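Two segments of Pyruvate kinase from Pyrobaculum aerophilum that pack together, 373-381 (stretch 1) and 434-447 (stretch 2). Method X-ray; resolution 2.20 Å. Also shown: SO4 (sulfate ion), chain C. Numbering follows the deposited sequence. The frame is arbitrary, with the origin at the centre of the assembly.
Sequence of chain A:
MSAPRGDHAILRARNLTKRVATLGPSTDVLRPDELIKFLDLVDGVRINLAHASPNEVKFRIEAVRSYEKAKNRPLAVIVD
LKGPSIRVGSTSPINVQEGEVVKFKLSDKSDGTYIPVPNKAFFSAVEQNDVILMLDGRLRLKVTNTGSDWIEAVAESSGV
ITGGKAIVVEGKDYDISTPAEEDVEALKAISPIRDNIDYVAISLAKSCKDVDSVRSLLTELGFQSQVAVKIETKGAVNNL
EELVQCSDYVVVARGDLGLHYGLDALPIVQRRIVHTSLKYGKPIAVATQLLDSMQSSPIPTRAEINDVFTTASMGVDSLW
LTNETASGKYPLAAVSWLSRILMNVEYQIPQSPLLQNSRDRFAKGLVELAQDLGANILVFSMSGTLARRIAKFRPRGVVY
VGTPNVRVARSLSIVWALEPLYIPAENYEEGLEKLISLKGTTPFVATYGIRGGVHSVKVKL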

# COMPACT_ATOMS: atom_id res chain seq x y z
N LEU A 373 -4.59 18.06 7.64
CA LEU A 373 -4.33 19.34 8.29
C LEU A 373 -5.08 19.50 9.60
O LEU A 373 -4.94 20.53 10.26
CB LEU A 373 -4.69 20.51 7.38
CG LEU A 373 -4.19 20.45 5.95
CD1 LEU A 373 -4.91 21.51 5.14
CD2 LEU A 373 -2.66 20.59 5.86
N GLY A 374 -5.89 18.50 9.96
CA GLY A 374 -6.77 18.59 11.11
C GLY A 374 -7.82 19.68 10.97
O GLY A 374 -8.18 20.33 11.95
N ALA A 375 -8.33 19.86 9.75
CA ALA A 375 -9.15 21.02 9.40
C ALA A 375 -10.64 20.71 9.27
O ALA A 375 -11.03 19.61 8.90
CB ALA A 375 -8.62 21.63 8.08
N ASN A 376 -11.49 21.70 9.57
CA ASN A 376 -12.90 21.58 9.22
C ASN A 376 -13.16 21.99 7.78
O ASN A 376 -12.51 22.90 7.25
CB ASN A 376 -13.82 22.36 10.18
CG ASN A 376 -14.05 21.60 11.50
OD1 ASN A 376 -15.03 20.83 11.67
ND2 ASN A 376 -13.11 21.76 12.41
N ILE A 377 -14.10 21.29 7.15
CA ILE A 377 -14.54 21.60 5.80
C ILE A 377 -15.76 22.47 5.83
O ILE A 377 -16.72 22.21 6.56
CB ILE A 377 -14.81 20.33 4.96
CG1 ILE A 377 -13.57 19.43 4.97
CG2 ILE A 377 -15.31 20.70 3.52
CD1 ILE A 377 -13.73 18.04 4.27
N LEU A 378 -15.70 23.52 5.00
CA LEU A 378 -16.80 24.43 4.77
C LEU A 378 -17.14 24.36 3.29
O LEU A 378 -16.24 24.37 2.47
CB LEU A 378 -16.39 25.87 5.13
CG LEU A 378 -16.28 26.35 6.58
CD1 LEU A 378 -15.38 25.46 7.43
CD2 LEU A 378 -15.75 27.80 6.59
N VAL A 379 -18.42 24.28 2.95
CA VAL A 379 -18.86 24.21 1.55
C VAL A 379 -19.96 25.21 1.31
O VAL A 379 -20.93 25.25 2.08
CB VAL A 379 -19.49 22.82 1.17
CG1 VAL A 379 -19.65 22.68 -0.35
CG2 VAL A 379 -18.69 21.67 1.72
N PHE A 380 -19.85 25.98 0.22
CA PHE A 380 -20.99 26.71 -0.29
C PHE A 380 -21.61 25.99 -1.49
O PHE A 380 -20.96 25.71 -2.50
CB PHE A 380 -20.73 28.20 -0.57
CG PHE A 380 -21.99 29.04 -0.52
CD1 PHE A 380 -22.47 29.52 0.70
CD2 PHE A 380 -22.71 29.32 -1.67
CE1 PHE A 380 -23.65 30.29 0.76
CE2 PHE A 380 -23.91 30.06 -1.61
CZ PHE A 380 -24.37 30.54 -0.39
N SER A 381 -22.89 25.66 -1.33
CA SER A 381 -23.55 24.73 -2.20
C SER A 381 -24.94 25.26 -2.54
O SER A 381 -25.72 25.55 -1.64
CB SER A 381 -23.64 23.37 -1.49
OG SER A 381 -23.96 22.33 -2.39
S SO4 C . -23.72 22.81 -5.83
O1 SO4 C . -23.69 24.24 -5.63
O2 SO4 C . -25.12 22.36 -5.76
O3 SO4 C . -22.95 22.13 -4.79
O4 SO4 C . -23.16 22.41 -7.12
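Stretch 2 434-447: KLISLKGTTPFVAT

Parallel strands in an α/β fold are commonly joined to a helix that covers one face of the sheet, and these two segments of pyruvate kinase illustrate the arrangement compactly. Stretch 1 leaves a helix through Gly-374, whose positive phi belongs to a Schellman motif, and runs extended from Asn-376 to Phe-380. Stretch 2 begins in the final part of a helix, turns through Gly-440 and a cis peptide bond before Pro-443, and becomes a strand at Phe-444. The two strands are parallel, their axes inclined by 15° and 4.6 Å apart at closest approach. The helix that opens stretch 2 runs roughly antiparallel to strand 376-380, at a signed crossing angle of 148°, the two axes coming within 9.0 Å.

Alternate residues of stretch 1 supply the hydrogen bonds, as parallel pairing requires. Asn-376 N donates to Pro-443 O (3.2 Å), and Val-445 N returns a bond to Asn-376 O (2.9 Å). The pattern repeats two residues on, with Leu-378 N to Val-445 O and Thr-447 N to Leu-378 O, both 2.9 Å, before Phe-380 N closes the ladder on Thr-447 O, also at 2.9 Å. Ile-377 pairs with Val-445 and Leu-378 with Ala-446.

Side chains then divide by face. Leu-378 points to the face shared with Asn-376, Phe-444 and Ala-446, where the helix packs, and it is the residue of stretch 1 most covered by stretch 2. Leu-378 CB lies 3.7 Å from Leu-435 CD2 and 3.9 Å from Ala-446 CB, while Leu-378 CD2 reaches Ile-436 CG1 at 4.2 Å and Leu-378 CD1 approaches Phe-444 CB at 4.1 Å. Ile-377, Val-379, Val-445 and Thr-447 point to the other face. At the start of the pairing, Ala-375 CB meets Pro-443 CB at 3.7 Å and Val-445 CG2 at 4.0 Å.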

# COMPACT_ATOMS: atom_id res chain seq x y z
N LYS A 434 -19.13 34.83 3.34
CA LYS A 434 -20.06 34.83 4.49
C LYS A 434 -19.94 33.59 5.37
O LYS A 434 -20.01 33.69 6.60
CB LYS A 434 -21.52 34.94 4.03
CG LYS A 434 -21.89 36.26 3.40
CD LYS A 434 -23.28 36.13 2.79
CE LYS A 434 -23.68 37.36 1.99
NZ LYS A 434 -24.08 38.48 2.88
N LEU A 435 -19.81 32.42 4.75
CA LEU A 435 -19.58 31.17 5.49
C LEU A 435 -18.22 31.17 6.22
O LEU A 435 -18.14 30.72 7.35
CB LEU A 435 -19.73 29.94 4.57
CG LEU A 435 -19.62 28.52 5.16
CD1 LEU A 435 -20.77 28.20 6.14
CD2 LEU A 435 -19.57 27.48 4.04
N ILE A 436 -17.17 31.65 5.57
CA ILE A 436 -15.85 31.71 6.21
C ILE A 436 -15.90 32.70 7.39
O ILE A 436 -15.31 32.43 8.45
CB ILE A 436 -14.74 32.12 5.21
CG1 ILE A 436 -14.45 30.97 4.24
CG2 ILE A 436 -13.45 32.53 5.95
CD1 ILE A 436 -13.55 31.34 3.05
N SER A 437 -16.61 33.81 7.22
CA SER A 437 -16.74 34.78 8.29
C SER A 437 -17.38 34.13 9.48
O SER A 437 -16.91 34.28 10.61
CB SER A 437 -17.59 35.97 7.85
OG SER A 437 -16.80 36.83 7.06
N LEU A 438 -18.44 33.37 9.21
CA LEU A 438 -19.25 32.73 10.24
C LEU A 438 -18.58 31.51 10.88
O LEU A 438 -18.63 31.35 12.09
CB LEU A 438 -20.61 32.36 9.64
CG LEU A 438 -21.94 32.46 10.38
CD1 LEU A 438 -22.05 31.42 11.50
CD2 LEU A 438 -22.21 33.88 10.91
N LYS A 439 -17.96 30.64 10.08
CA LYS A 439 -17.46 29.36 10.61
C LYS A 439 -15.97 29.11 10.42
O LYS A 439 -15.50 27.97 10.48
CB LYS A 439 -18.26 28.17 10.04
CG LYS A 439 -19.74 28.17 10.37
CD LYS A 439 -19.99 27.87 11.84
CE LYS A 439 -21.49 27.82 12.12
NZ LYS A 439 -21.79 27.39 13.50
N GLY A 440 -15.22 30.18 10.21
CA GLY A 440 -13.83 30.07 9.79
C GLY A 440 -12.82 30.00 10.90
O GLY A 440 -11.84 30.76 10.90
N THR A 441 -13.04 29.08 11.85
CA THR A 441 -12.00 28.70 12.81
C THR A 441 -10.92 27.82 12.16
O THR A 441 -11.19 27.00 11.28
CB THR A 441 -12.56 28.04 14.13
OG1 THR A 441 -13.81 27.40 13.87
CG2 THR A 441 -12.77 29.10 15.21
N THR A 442 -9.70 28.02 12.62
CA THR A 442 -8.51 27.51 11.98
C THR A 442 -8.09 26.21 12.64
O THR A 442 -8.15 26.10 13.86
CB THR A 442 -7.40 28.60 12.11
OG1 THR A 442 -7.69 29.67 11.21
CG2 THR A 442 -6.02 28.06 11.82
N PRO A 443 -7.65 25.21 11.84
CA PRO A 443 -7.58 25.20 10.37
C PRO A 443 -8.93 24.99 9.66
O PRO A 443 -9.84 24.32 10.19
CB PRO A 443 -6.62 24.03 10.07
CG PRO A 443 -6.04 23.61 11.39
CD PRO A 443 -7.10 23.96 12.39
N PHE A 444 -9.07 25.57 8.47
CA PHE A 444 -10.21 25.27 7.61
C PHE A 444 -9.83 25.04 6.14
O PHE A 444 -8.79 25.52 5.67
CB PHE A 444 -11.35 26.30 7.76
CG PHE A 444 -11.05 27.66 7.16
CD1 PHE A 444 -11.05 27.85 5.78
CD2 PHE A 444 -10.82 28.76 7.99
CE1 PHE A 444 -10.79 29.09 5.22
CE2 PHE A 444 -10.54 30.03 7.45
CZ PHE A 444 -10.52 30.20 6.06
N VAL A 445 -10.68 24.26 5.46
CA VAL A 445 -10.66 24.04 4.02
C VAL A 445 -12.06 24.40 3.52
O VAL A 445 -13.03 23.66 3.79
CB VAL A 445 -10.33 22.57 3.68
CG1 VAL A 445 -10.50 22.29 2.18
CG2 VAL A 445 -8.93 22.17 4.16
N ALA A 446 -12.18 25.53 2.82
CA ALA A 446 -13.46 26.05 2.36
C ALA A 446 -13.56 25.98 0.84
O ALA A 446 -12.65 26.42 0.15
CB ALA A 446 -13.64 27.49 2.84
N THR A 447 -14.66 25.42 0.31
CA THR A 447 -14.86 25.28 -1.14
C THR A 447 -16.23 25.61 -1.69
O THR A 447 -17.24 25.58 -0.99
CB THR A 447 -14.72 23.82 -1.67
OG1 THR A 447 -14.92 22.86 -0.61
CG2 THR A 447 -13.46 23.61 -2.34